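Local atomic coordinates of aldehyde dehydrogenase (Burkholderia cenocepacia, PDB entry 4O6R), a protein that probably oxidises aldehydes to carboxylic acids with NAD(P)+, as other aldehyde dehydrogenases do, and binds adenosine monophosphate. Residues K259-F265 with G292-H298; R385-E389 with A413-G417; M9-L13 with I39-A45; T189-V193 with V206-P210; M328-K334 with Y370-P374. Numbering follows the deposited sequence.

Contact 1 (K259-F265 with G292-H298); sequences KGANIVF and GSRLVLH
Strands 261-264 and 294-298 run parallel. Their axes approach to 4.6 Å and cross at -19°. A261 pairs with R294, N262 with L295, I263 with V296 and V264 with L297, at CA-CA distances of 4.5 to 5.0 Å. Both strands are extended; S293, just before the second, turns (phi/psi -85/-9). A water donates to G292 O and accepts from N262 ND2, each at 2.9 Å; N262 OD1 goes to W423. S293 OG lies 3.6 Å from K259 CD. A second water links S293 O to K259 NZ, whose strongest partner is E389 O. R294 N donates to G260 O (3.0 Å), and R294 O accepts from N262 N (2.7 Å). The R294 side chain (chi1 m, chi2 t, chi3 m) turns back. Its NE and NH2 both bond K259 O, at 2.8 and 2.9 Å, with A261 CB over one face of the guanidinium. L295 CD1 is 4.2 Å from V264 CG2. V296 N donates to N262 O (2.9 Å), and V296 O accepts from V264 N (2.8 Å). V296 CB meets I263 CG1 at 4.0 Å. L297 CD2 lies 3.7 Å from V264 CB, on the face shared with L295 and N262. H298 N closes the ladder on V264 O (3.0 Å). With helix 270-282 between them, the strands form a beta-alpha-beta crossover in the mixed sheet of the aldehyde dehydrogenase catalytic domain.

Contact 2 (R385-E389 with A413-G417); sequences RVAQE and ATEYG
An ST turn marks the loop between helix 404-411 and strand 421-423, where this contact joins two parts of the catalytic domain. T414 OG1 (chi1 p) accepts from Y416 N at 2.9 Å. Segment 385-389 is a weakly bonded helical turn, with R385 O accepting from Q388 N (3.0 Å) and E389 N (2.8 Å). R385 NH2 and E389 OE1 form a salt bridge within it, at 2.9 Å. Q388 makes most of the contact, and its CA is 5.6 Å from T414 CA. With chi1 and chi2 both m, its amide reaches the loop. Q388 NE2 donates to A413 O (3.2 Å) and also to A382 O. One water donates to Q388 O and Q388 OE1, each at 2.8 Å, and accepts from E415 N at 2.9 Å. Y416 CE2 brings the ring edge to 3.5 Å from Q388 O. T414 CG2 lies 3.9 Å from A387 O. The contact is small, at 204 Å², and mainly polar. One glutamine and one water therefore carry its directional bonds.

Contact 3 (M9-L13 with I39-A45); sequences MQTQL and ITKIAAA
T11, L13 and A43 bury most of the surface here. The segments point the same way, their end-to-end directions 15° apart, with CA distances of 4.7 Å for T11 to I42 and 4.8 Å for Q12 to A43. T11 O accepts from A43 N at 3.0 Å, and I42 CA lies 3.3 Å from the same oxygen. A water also donates to T11 O (3.1 Å) and to A43 O (2.9 Å). The T11 side chain (chi1 p) puts CG2 3.4 Å from T40 OG1 and CB 3.4 Å from K41 O. The N-terminal segment thus lies along strand 37-43, which pairs with strand 27-32 in an antiparallel beta hairpin. A43 CB points toward the segment and meets Q12 CA at 3.9 Å. L13 (chi1 m, chi2 t) sends CD2 to A43 CB (3.8 Å) and A45 CB (3.9 Å), and it also touches P210. At the other end, M9 SD rests 4.1 Å from I39 CG2, and L187 of helix 187-199 touches both of these residues.

Contact 4 (T189-V193 with V206-P210); sequences TLRIV and VNIVP
Helix 187-199, here residues 189-193, packs on strand 206-208, which follows it in a beta-alpha-beta unit begun by strand 176-180. This is the Rossmann-like cofactor-binding domain expected in the family. The segment axes approach to 9.3 Å at 154°, so helix and strand run nearly antiparallel. The L190 and I208 CA atoms are 7.1 Å apart, and those of V193 and V206 7.2 Å. The cross-contacts are all between carbons. I208 (chi1 and chi2 both m) is the centre: its CG2 meets T189 CG2 at 3.7 Å and L190 CD2 at 3.8 Å, and its CG1 meets V193 CB at 3.7 Å. V193 CG2 lies 3.7 Å from V206 CG1. L190 CD2 also reaches P210 CG at 4.2 Å. Hydrogen bonds lie elsewhere: V193 N donates to T189 O at 3.0 Å in the helix, while N207 and V209 point away, N207 pairing with strand 176-180. The interface is buried and apolar, so van der Waals contact and the exclusion of water hold it.

Contact 5 (M328-K334 with Y370-P374); sequences MGPLTSK and YYVRP
Two loops of the aldehyde dehydrogenase fold meet here, one leading into helix 334-349 and the other into strand 375-378. Their directions differ by 137°. M328 (chi1 and chi2 both t) points its SD at P374 CG, 3.9 Å away. G329 O accepts a hydrogen bond from a water (2.7 Å) that accepts from V372 N (3.0 Å). P330 lies on the Y371 ring in a CH-pi contact, with CB 3.5 Å from the centroid and 9° off the normal. The P330 and Y371 CA atoms are 4.2 Å apart. The Y371 hydroxyl bonds H34. L331 N donates to Y370 O at 2.9 Å, and L331 CD1 meets V372 CG1 at 4.0 Å. T332 O lies near the edge of the Y370 ring, 3.7 Å from CD2. S333 is the N-cap of the helix, its OG accepting from H336 N. K334 N and S333 C sit over one face of the Y370 ring, each 3.4 Å from Y370 CD2. K334 CB stands 4.1 Å from the centroid of that ring, 27° off its normal.

In the fold
Contacts 1 and 2 adjoin, with centres about 12 Å apart. K259 NZ probably bonds E389 O (2.7 Å) and V386 O (2.9 Å), and R294 CZ packs on T414 CG2 at 3.3 Å. Contacts 3 and 4 form the second pair, with centres about 10 Å apart. A45 N probably donates to P210 O (2.8 Å), and L190 CD1 packs on T11 CA at 3.7 Å. The pairs lie far apart, contacts 1 and 4 having centres about 37 Å apart. AMP binds between them. The bound AMP is about 9 Å from the side chain of P210, about 9 Å from that of S333, about 10 Å from that of I42 and about 11 Å from that of Y416. Contact 5 stands about 23 to 26 Å, centre to centre, from the others.

Contact 1 (K259-F265 with G292-H298)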
# COMPACT_ATOMS: atom_id res chain seq x y z
N LYS A 259 -16.31 5.83 -26.71
CA LYS A 259 -17.64 5.81 -27.28
C LYS A 259 -18.51 5.15 -26.20
O LYS A 259 -18.97 4.01 -26.34
CB LYS A 259 -17.66 5.03 -28.59
CG LYS A 259 -18.97 5.16 -29.38
CD LYS A 259 -19.08 6.48 -30.12
CE LYS A 259 -20.48 6.66 -30.72
NZ LYS A 259 -20.69 7.97 -31.40
N GLY A 260 -18.69 5.91 -25.12
CA GLY A 260 -19.25 5.38 -23.89
C GLY A 260 -20.67 4.84 -24.00
O GLY A 260 -21.57 5.56 -24.47
N ALA A 261 -20.88 3.58 -23.60
CA ALA A 261 -22.23 3.06 -23.46
C ALA A 261 -22.84 3.55 -22.15
O ALA A 261 -22.16 3.60 -21.10
CB ALA A 261 -22.23 1.55 -23.49
N ASN A 262 -24.11 3.88 -22.22
CA ASN A 262 -24.91 4.26 -21.04
C ASN A 262 -26.15 3.39 -21.09
O ASN A 262 -27.03 3.65 -21.90
CB ASN A 262 -25.24 5.74 -21.14
CG ASN A 262 -26.01 6.26 -19.94
OD1 ASN A 262 -26.09 5.60 -18.91
ND2 ASN A 262 -26.56 7.47 -20.07
N ILE A 263 -26.15 2.29 -20.33
CA ILE A 263 -27.11 1.21 -20.49
C ILE A 263 -28.22 1.36 -19.46
O ILE A 263 -27.96 1.49 -18.27
CB ILE A 263 -26.43 -0.17 -20.29
CG1 ILE A 263 -25.18 -0.32 -21.14
CG2 ILE A 263 -27.40 -1.31 -20.57
CD1 ILE A 263 -24.28 -1.49 -20.76
N VAL A 264 -29.47 1.35 -19.92
CA VAL A 264 -30.61 1.46 -19.04
C VAL A 264 -31.40 0.16 -19.07
O VAL A 264 -32.03 -0.21 -20.08
CB VAL A 264 -31.48 2.67 -19.43
CG1 VAL A 264 -32.66 2.85 -18.48
CG2 VAL A 264 -30.62 3.92 -19.47
N PHE A 265 -31.40 -0.51 -17.94
CA PHE A 265 -32.14 -1.74 -17.77
C PHE A 265 -33.61 -1.48 -17.40
O PHE A 265 -34.00 -0.37 -17.03
CB PHE A 265 -31.46 -2.63 -16.73
CG PHE A 265 -30.23 -3.28 -17.24
CD1 PHE A 265 -30.30 -4.48 -17.93
CD2 PHE A 265 -28.99 -2.68 -17.07
CE1 PHE A 265 -29.14 -5.07 -18.44
CE2 PHE A 265 -27.83 -3.26 -17.56
CZ PHE A 265 -27.91 -4.46 -18.25
N GLY A 292 -21.59 9.95 -22.48
CA GLY A 292 -22.49 8.82 -22.70
C GLY A 292 -23.08 8.89 -24.10
O GLY A 292 -24.28 9.17 -24.26
N SER A 293 -22.26 8.60 -25.11
CA SER A 293 -22.68 8.81 -26.51
C SER A 293 -23.49 7.68 -27.14
O SER A 293 -24.00 7.83 -28.27
CB SER A 293 -21.47 9.12 -27.40
OG SER A 293 -20.44 8.14 -27.25
N ARG A 294 -23.57 6.55 -26.45
CA ARG A 294 -24.43 5.47 -26.85
C ARG A 294 -25.40 5.17 -25.75
O ARG A 294 -25.00 4.70 -24.68
CB ARG A 294 -23.64 4.19 -27.19
CG ARG A 294 -22.72 4.38 -28.38
CD ARG A 294 -22.01 3.08 -28.77
NE ARG A 294 -21.04 2.69 -27.75
CZ ARG A 294 -20.81 1.44 -27.33
NH1 ARG A 294 -21.43 0.39 -27.89
NH2 ARG A 294 -19.94 1.23 -26.35
N LEU A 295 -26.68 5.42 -26.00
CA LEU A 295 -27.70 5.16 -25.02
C LEU A 295 -28.30 3.84 -25.40
O LEU A 295 -28.83 3.68 -26.50
CB LEU A 295 -28.70 6.31 -25.04
CG LEU A 295 -29.84 6.24 -24.06
CD1 LEU A 295 -29.32 6.39 -22.65
CD2 LEU A 295 -30.85 7.32 -24.40
N VAL A 296 -28.13 2.86 -24.52
CA VAL A 296 -28.42 1.48 -24.82
C VAL A 296 -29.61 1.09 -23.93
O VAL A 296 -29.44 0.91 -22.72
CB VAL A 296 -27.20 0.57 -24.53
CG1 VAL A 296 -27.55 -0.88 -24.86
CG2 VAL A 296 -25.98 1.01 -25.33
N LEU A 297 -30.80 0.99 -24.52
CA LEU A 297 -32.04 0.95 -23.74
C LEU A 297 -32.73 -0.40 -23.85
O LEU A 297 -32.88 -0.93 -24.95
CB LEU A 297 -33.02 1.99 -24.27
CG LEU A 297 -32.54 3.43 -24.22
CD1 LEU A 297 -33.58 4.31 -24.88
CD2 LEU A 297 -32.31 3.90 -22.78
N HIS A 298 -33.17 -0.93 -22.72
CA HIS A 298 -33.92 -2.17 -22.72
C HIS A 298 -35.23 -1.95 -23.48
O HIS A 298 -35.91 -0.94 -23.29
CB HIS A 298 -34.22 -2.64 -21.30
CG HIS A 298 -34.73 -4.04 -21.26
ND1 HIS A 298 -36.05 -4.35 -21.50
CD2 HIS A 298 -34.10 -5.22 -21.09
CE1 HIS A 298 -36.22 -5.66 -21.45
NE2 HIS A 298 -35.05 -6.21 -21.19
O HOH W 1 -23.25 9.07 -30.66
O HOH W 2 -26.42 9.34 -22.34

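Contact 2 (R385-E389 with A413-G417)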
# COMPACT_ATOMS: atom_id res chain seq x y z
N ARG A 385 -22.06 3.77 -38.48
CA ARG A 385 -21.01 4.75 -38.24
C ARG A 385 -21.22 5.58 -36.97
O ARG A 385 -20.28 5.72 -36.18
CB ARG A 385 -20.80 5.66 -39.45
CG ARG A 385 -20.22 4.94 -40.69
CD ARG A 385 -19.75 5.88 -41.79
NE ARG A 385 -18.70 6.77 -41.31
CZ ARG A 385 -18.35 7.95 -41.83
NH1 ARG A 385 -18.96 8.44 -42.91
NH2 ARG A 385 -17.38 8.65 -41.26
N VAL A 386 -22.42 6.10 -36.75
CA VAL A 386 -22.62 6.98 -35.60
C VAL A 386 -22.70 6.22 -34.28
O VAL A 386 -22.70 6.83 -33.22
CB VAL A 386 -23.81 7.97 -35.72
CG1 VAL A 386 -23.61 8.93 -36.88
CG2 VAL A 386 -25.15 7.26 -35.78
N ALA A 387 -22.78 4.89 -34.37
CA ALA A 387 -22.71 4.01 -33.23
C ALA A 387 -21.28 3.53 -32.97
O ALA A 387 -21.05 2.90 -31.96
CB ALA A 387 -23.62 2.80 -33.45
N GLN A 388 -20.35 3.82 -33.88
CA GLN A 388 -18.96 3.34 -33.78
C GLN A 388 -17.95 4.47 -33.62
O GLN A 388 -16.99 4.33 -32.87
CB GLN A 388 -18.57 2.52 -35.02
CG GLN A 388 -19.26 1.17 -35.09
CD GLN A 388 -18.72 0.21 -34.04
OE1 GLN A 388 -17.52 0.16 -33.78
NE2 GLN A 388 -19.60 -0.51 -33.42
N GLU A 389 -18.16 5.58 -34.31
CA GLU A 389 -17.16 6.62 -34.41
C GLU A 389 -17.45 7.74 -33.43
O GLU A 389 -18.61 8.06 -33.17
CB GLU A 389 -17.15 7.16 -35.85
CG GLU A 389 -16.82 6.08 -36.86
CD GLU A 389 -16.88 6.54 -38.32
OE1 GLU A 389 -16.83 7.75 -38.58
OE2 GLU A 389 -16.98 5.66 -39.20
N ALA A 413 -18.92 -3.58 -28.32
CA ALA A 413 -18.84 -3.69 -29.79
C ALA A 413 -18.04 -2.60 -30.52
O ALA A 413 -17.92 -2.65 -31.76
CB ALA A 413 -20.25 -3.76 -30.40
N THR A 414 -17.46 -1.64 -29.80
CA THR A 414 -16.67 -0.60 -30.45
C THR A 414 -15.17 -0.80 -30.30
O THR A 414 -14.72 -1.71 -29.61
CB THR A 414 -16.98 0.80 -29.88
OG1 THR A 414 -16.24 0.99 -28.66
CG2 THR A 414 -18.50 0.99 -29.69
N GLU A 415 -14.41 0.10 -30.90
CA GLU A 415 -12.96 0.04 -30.78
C GLU A 415 -12.43 0.75 -29.54
O GLU A 415 -11.23 0.75 -29.29
CB GLU A 415 -12.30 0.63 -32.05
CG GLU A 415 -12.61 -0.18 -33.31
CD GLU A 415 -12.13 -1.62 -33.19
OE1 GLU A 415 -10.91 -1.83 -32.96
OE2 GLU A 415 -12.96 -2.55 -33.32
N TYR A 416 -13.33 1.31 -28.74
CA TYR A 416 -12.97 2.11 -27.58
C TYR A 416 -13.28 1.38 -26.29
O TYR A 416 -14.11 0.47 -26.26
CB TYR A 416 -13.77 3.40 -27.62
CG TYR A 416 -13.50 4.24 -28.84
CD1 TYR A 416 -12.34 4.96 -28.92
CD2 TYR A 416 -14.38 4.28 -29.90
CE1 TYR A 416 -12.07 5.74 -30.01
CE2 TYR A 416 -14.10 5.05 -31.01
CZ TYR A 416 -12.95 5.79 -31.04
OH TYR A 416 -12.62 6.58 -32.09
N GLY A 417 -12.61 1.80 -25.22
CA GLY A 417 -12.88 1.30 -23.87
C GLY A 417 -12.42 2.31 -22.80
O GLY A 417 -11.44 2.06 -22.07
O HOH W 3 -15.54 1.96 -32.85

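Contact 3 (M9-L13 with I39-A45)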
# COMPACT_ATOMS: atom_id res chain seq x y z
N MET A 9 -5.18 40.38 -19.66
CA MET A 9 -5.20 39.02 -20.17
C MET A 9 -3.82 38.65 -20.73
O MET A 9 -3.35 39.29 -21.65
CB MET A 9 -6.25 38.91 -21.27
CG MET A 9 -6.43 37.54 -21.86
SD MET A 9 -7.65 37.56 -23.18
CE MET A 9 -9.13 37.84 -22.23
N GLN A 10 -3.17 37.63 -20.16
CA GLN A 10 -1.86 37.21 -20.68
C GLN A 10 -2.05 36.39 -21.94
O GLN A 10 -2.95 35.56 -22.01
CB GLN A 10 -1.13 36.35 -19.65
CG GLN A 10 -0.85 37.04 -18.33
CD GLN A 10 0.14 38.19 -18.43
OE1 GLN A 10 0.79 38.40 -19.44
NE2 GLN A 10 0.28 38.91 -17.34
N THR A 11 -1.18 36.61 -22.92
CA THR A 11 -1.29 35.95 -24.20
C THR A 11 0.03 35.37 -24.71
O THR A 11 0.06 34.78 -25.77
CB THR A 11 -1.77 36.95 -25.26
OG1 THR A 11 -0.78 37.97 -25.39
CG2 THR A 11 -3.12 37.56 -24.88
N GLN A 12 1.11 35.56 -23.98
CA GLN A 12 2.41 35.08 -24.41
C GLN A 12 2.75 33.67 -23.88
O GLN A 12 2.07 33.14 -23.02
CB GLN A 12 3.46 36.09 -23.94
CG GLN A 12 3.34 37.48 -24.56
CD GLN A 12 4.12 38.51 -23.78
OE1 GLN A 12 3.83 38.77 -22.61
NE2 GLN A 12 5.14 39.08 -24.40
N LEU A 13 3.84 33.09 -24.38
CA LEU A 13 4.41 31.87 -23.84
C LEU A 13 4.89 32.16 -22.45
O LEU A 13 5.22 33.32 -22.11
CB LEU A 13 5.60 31.37 -24.68
CG LEU A 13 5.50 31.34 -26.21
CD1 LEU A 13 6.72 30.69 -26.83
CD2 LEU A 13 4.23 30.69 -26.68
N ILE A 39 -10.82 37.04 -29.99
CA ILE A 39 -10.62 37.49 -28.62
C ILE A 39 -9.28 38.20 -28.56
O ILE A 39 -9.18 39.32 -28.11
CB ILE A 39 -10.67 36.31 -27.63
CG1 ILE A 39 -12.04 35.62 -27.66
CG2 ILE A 39 -10.36 36.77 -26.21
CD1 ILE A 39 -12.04 34.27 -27.01
N THR A 40 -8.25 37.54 -29.05
CA THR A 40 -6.90 38.07 -28.99
C THR A 40 -6.02 37.21 -29.87
O THR A 40 -6.44 36.15 -30.33
CB THR A 40 -6.34 38.01 -27.55
OG1 THR A 40 -5.02 38.57 -27.51
CG2 THR A 40 -6.26 36.51 -27.01
N LYS A 41 -4.79 37.67 -30.08
CA LYS A 41 -3.75 36.83 -30.65
C LYS A 41 -2.90 36.31 -29.50
O LYS A 41 -2.69 37.03 -28.52
CB LYS A 41 -2.87 37.66 -31.62
CG LYS A 41 -3.65 38.36 -32.72
CD LYS A 41 -2.73 39.11 -33.68
CE LYS A 41 -3.49 39.56 -34.92
NZ LYS A 41 -3.92 38.41 -35.76
N ILE A 42 -2.44 35.06 -29.60
CA ILE A 42 -1.46 34.54 -28.64
C ILE A 42 -0.12 34.29 -29.34
O ILE A 42 -0.07 34.10 -30.54
CB ILE A 42 -1.88 33.19 -28.02
CG1 ILE A 42 -2.27 32.19 -29.10
CG2 ILE A 42 -3.00 33.40 -27.01
CD1 ILE A 42 -2.06 30.76 -28.69
N ALA A 43 0.95 34.29 -28.57
CA ALA A 43 2.23 33.85 -29.09
C ALA A 43 2.15 32.37 -29.53
O ALA A 43 1.51 31.54 -28.86
CB ALA A 43 3.32 34.08 -28.07
N ALA A 44 2.74 32.05 -30.68
CA ALA A 44 2.68 30.70 -31.28
C ALA A 44 4.03 29.98 -31.15
O ALA A 44 4.97 30.23 -31.92
CB ALA A 44 2.28 30.81 -32.74
N ALA A 45 4.12 29.08 -30.19
CA ALA A 45 5.36 28.34 -29.96
C ALA A 45 5.68 27.41 -31.12
O ALA A 45 4.79 26.72 -31.64
CB ALA A 45 5.28 27.54 -28.66
O HOH W 4 0.76 31.78 -26.10

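Contact 4 (T189-V193 with V206-P210)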
# COMPACT_ATOMS: atom_id res chain seq x y z
N THR A 189 -5.13 28.57 -19.27
CA THR A 189 -3.87 27.96 -18.92
C THR A 189 -2.78 29.00 -18.64
O THR A 189 -1.98 28.87 -17.72
CB THR A 189 -3.41 27.02 -20.05
OG1 THR A 189 -4.40 26.02 -20.23
CG2 THR A 189 -2.09 26.35 -19.68
N LEU A 190 -2.77 30.05 -19.45
CA LEU A 190 -1.87 31.16 -19.24
C LEU A 190 -2.19 31.90 -17.92
O LEU A 190 -1.29 32.36 -17.24
CB LEU A 190 -1.92 32.09 -20.46
CG LEU A 190 -1.45 31.46 -21.76
CD1 LEU A 190 -1.44 32.49 -22.87
CD2 LEU A 190 -0.04 30.91 -21.62
N ARG A 191 -3.47 32.01 -17.55
CA ARG A 191 -3.82 32.57 -16.25
C ARG A 191 -3.41 31.67 -15.09
O ARG A 191 -2.92 32.15 -14.07
CB ARG A 191 -5.32 32.89 -16.17
CG ARG A 191 -5.81 33.53 -14.87
CD ARG A 191 -5.07 34.82 -14.52
NE ARG A 191 -5.59 35.41 -13.27
CZ ARG A 191 -4.86 36.00 -12.33
NH1 ARG A 191 -3.54 36.14 -12.45
NH2 ARG A 191 -5.48 36.48 -11.24
N ILE A 192 -3.57 30.35 -15.26
CA ILE A 192 -3.13 29.40 -14.25
C ILE A 192 -1.63 29.56 -13.98
O ILE A 192 -1.22 29.61 -12.82
CB ILE A 192 -3.46 27.95 -14.65
CG1 ILE A 192 -4.95 27.71 -14.52
CG2 ILE A 192 -2.69 26.91 -13.83
CD1 ILE A 192 -5.48 27.83 -13.10
N VAL A 193 -0.80 29.62 -15.02
CA VAL A 193 0.63 29.67 -14.77
C VAL A 193 1.02 31.00 -14.16
O VAL A 193 2.00 31.07 -13.40
CB VAL A 193 1.49 29.29 -15.99
CG1 VAL A 193 1.50 30.41 -17.02
CG2 VAL A 193 2.90 28.95 -15.56
N VAL A 206 7.33 25.23 -14.29
CA VAL A 206 6.18 25.06 -15.19
C VAL A 206 6.37 26.01 -16.37
O VAL A 206 6.53 27.23 -16.17
CB VAL A 206 4.85 25.40 -14.50
CG1 VAL A 206 3.67 25.31 -15.48
CG2 VAL A 206 4.63 24.45 -13.34
N ASN A 207 6.35 25.44 -17.57
CA ASN A 207 6.47 26.21 -18.79
C ASN A 207 5.30 25.90 -19.72
O ASN A 207 5.00 24.72 -19.97
CB ASN A 207 7.79 25.93 -19.47
CG ASN A 207 8.95 26.01 -18.51
OD1 ASN A 207 9.54 27.07 -18.34
ND2 ASN A 207 9.24 24.91 -17.83
N ILE A 208 4.64 26.94 -20.20
CA ILE A 208 3.48 26.80 -21.09
C ILE A 208 3.82 27.27 -22.50
O ILE A 208 4.24 28.42 -22.69
CB ILE A 208 2.27 27.61 -20.57
CG1 ILE A 208 2.06 27.36 -19.08
CG2 ILE A 208 1.02 27.26 -21.36
CD1 ILE A 208 1.69 25.94 -18.72
N VAL A 209 3.59 26.40 -23.48
CA VAL A 209 3.97 26.69 -24.87
C VAL A 209 2.83 26.38 -25.85
O VAL A 209 2.87 25.42 -26.59
CB VAL A 209 5.26 25.97 -25.24
CG1 VAL A 209 6.43 26.61 -24.50
CG2 VAL A 209 5.19 24.50 -24.89
N PRO A 210 1.76 27.20 -25.82
CA PRO A 210 0.70 27.04 -26.80
C PRO A 210 1.27 27.22 -28.21
O PRO A 210 2.11 28.10 -28.45
CB PRO A 210 -0.26 28.20 -26.51
CG PRO A 210 0.17 28.79 -25.21
CD PRO A 210 1.64 28.48 -25.10

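Contact 5 (M328-K334 with Y370-P374)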
# COMPACT_ATOMS: atom_id res chain seq x y z
N MET A 328 -26.76 25.14 -22.55
CA MET A 328 -25.84 24.58 -23.53
C MET A 328 -25.29 25.69 -24.43
O MET A 328 -26.02 26.47 -24.97
CB MET A 328 -26.51 23.51 -24.38
CG MET A 328 -25.55 22.91 -25.42
SD MET A 328 -26.21 21.54 -26.45
CE MET A 328 -26.00 20.30 -25.27
N GLY A 329 -23.97 25.73 -24.56
CA GLY A 329 -23.32 26.69 -25.41
C GLY A 329 -23.02 26.13 -26.78
O GLY A 329 -23.51 25.07 -27.17
N PRO A 330 -22.18 26.84 -27.51
CA PRO A 330 -21.79 26.37 -28.81
C PRO A 330 -20.68 25.35 -28.69
O PRO A 330 -20.08 25.23 -27.62
CB PRO A 330 -21.24 27.64 -29.47
CG PRO A 330 -20.66 28.40 -28.34
CD PRO A 330 -21.54 28.12 -27.17
N LEU A 331 -20.38 24.67 -29.79
CA LEU A 331 -19.16 23.87 -29.88
C LEU A 331 -17.94 24.78 -29.94
O LEU A 331 -18.06 25.96 -30.24
CB LEU A 331 -19.20 22.97 -31.10
CG LEU A 331 -20.43 22.08 -31.22
CD1 LEU A 331 -20.26 21.06 -32.33
CD2 LEU A 331 -20.71 21.36 -29.93
N THR A 332 -16.78 24.25 -29.62
CA THR A 332 -15.61 25.09 -29.43
C THR A 332 -15.01 25.65 -30.77
O THR A 332 -14.40 26.73 -30.79
CB THR A 332 -14.56 24.37 -28.56
OG1 THR A 332 -15.10 24.14 -27.24
CG2 THR A 332 -13.33 25.16 -28.42
N SER A 333 -15.20 24.95 -31.89
CA SER A 333 -14.63 25.42 -33.15
C SER A 333 -15.52 25.15 -34.33
O SER A 333 -16.31 24.20 -34.32
CB SER A 333 -13.28 24.75 -33.41
OG SER A 333 -13.49 23.41 -33.84
N LYS A 334 -15.37 25.99 -35.35
CA LYS A 334 -16.08 25.82 -36.60
C LYS A 334 -15.87 24.41 -37.19
O LYS A 334 -16.81 23.75 -37.61
CB LYS A 334 -15.66 26.92 -37.59
CG LYS A 334 -16.32 26.88 -38.97
CD LYS A 334 -17.83 26.80 -38.86
CE LYS A 334 -18.52 26.98 -40.21
NZ LYS A 334 -19.89 26.38 -40.15
N TYR A 370 -20.86 28.61 -33.21
CA TYR A 370 -20.72 27.23 -33.65
C TYR A 370 -21.75 26.34 -32.96
O TYR A 370 -21.41 25.32 -32.37
CB TYR A 370 -19.30 26.75 -33.40
CG TYR A 370 -18.24 27.72 -33.85
CD1 TYR A 370 -18.35 28.43 -35.04
CD2 TYR A 370 -17.09 27.92 -33.08
CE1 TYR A 370 -17.35 29.33 -35.44
CE2 TYR A 370 -16.11 28.81 -33.46
CZ TYR A 370 -16.23 29.49 -34.64
OH TYR A 370 -15.24 30.34 -35.01
N TYR A 371 -23.02 26.73 -33.10
CA TYR A 371 -24.11 26.11 -32.36
C TYR A 371 -24.80 24.97 -33.09
O TYR A 371 -25.11 25.06 -34.30
CB TYR A 371 -25.18 27.14 -32.01
CG TYR A 371 -24.77 28.18 -30.99
CD1 TYR A 371 -24.92 27.93 -29.61
CD2 TYR A 371 -24.27 29.41 -31.39
CE1 TYR A 371 -24.55 28.88 -28.68
CE2 TYR A 371 -23.92 30.37 -30.45
CZ TYR A 371 -24.05 30.10 -29.11
OH TYR A 371 -23.72 31.07 -28.18
N VAL A 372 -25.08 23.91 -32.35
CA VAL A 372 -25.94 22.84 -32.83
C VAL A 372 -26.88 22.40 -31.70
O VAL A 372 -26.49 22.40 -30.53
CB VAL A 372 -25.12 21.69 -33.44
CG1 VAL A 372 -24.22 21.03 -32.42
CG2 VAL A 372 -26.02 20.66 -34.08
N ARG A 373 -28.10 22.03 -32.05
CA ARG A 373 -29.07 21.59 -31.06
C ARG A 373 -28.74 20.19 -30.55
O ARG A 373 -28.11 19.42 -31.25
CB ARG A 373 -30.48 21.59 -31.65
CG ARG A 373 -30.98 22.98 -32.01
CD ARG A 373 -32.36 22.93 -32.63
NE ARG A 373 -32.44 21.88 -33.63
CZ ARG A 373 -32.57 22.07 -34.94
NH1 ARG A 373 -32.58 21.00 -35.72
NH2 ARG A 373 -32.71 23.31 -35.48
N PRO A 374 -29.15 19.88 -29.32
CA PRO A 374 -29.01 18.52 -28.81
C PRO A 374 -29.65 17.55 -29.78
O PRO A 374 -30.79 17.77 -30.20
CB PRO A 374 -29.77 18.55 -27.48
CG PRO A 374 -29.74 19.98 -27.06
CD PRO A 374 -29.74 20.79 -28.33
O HOH W 5 -24.33 23.86 -29.48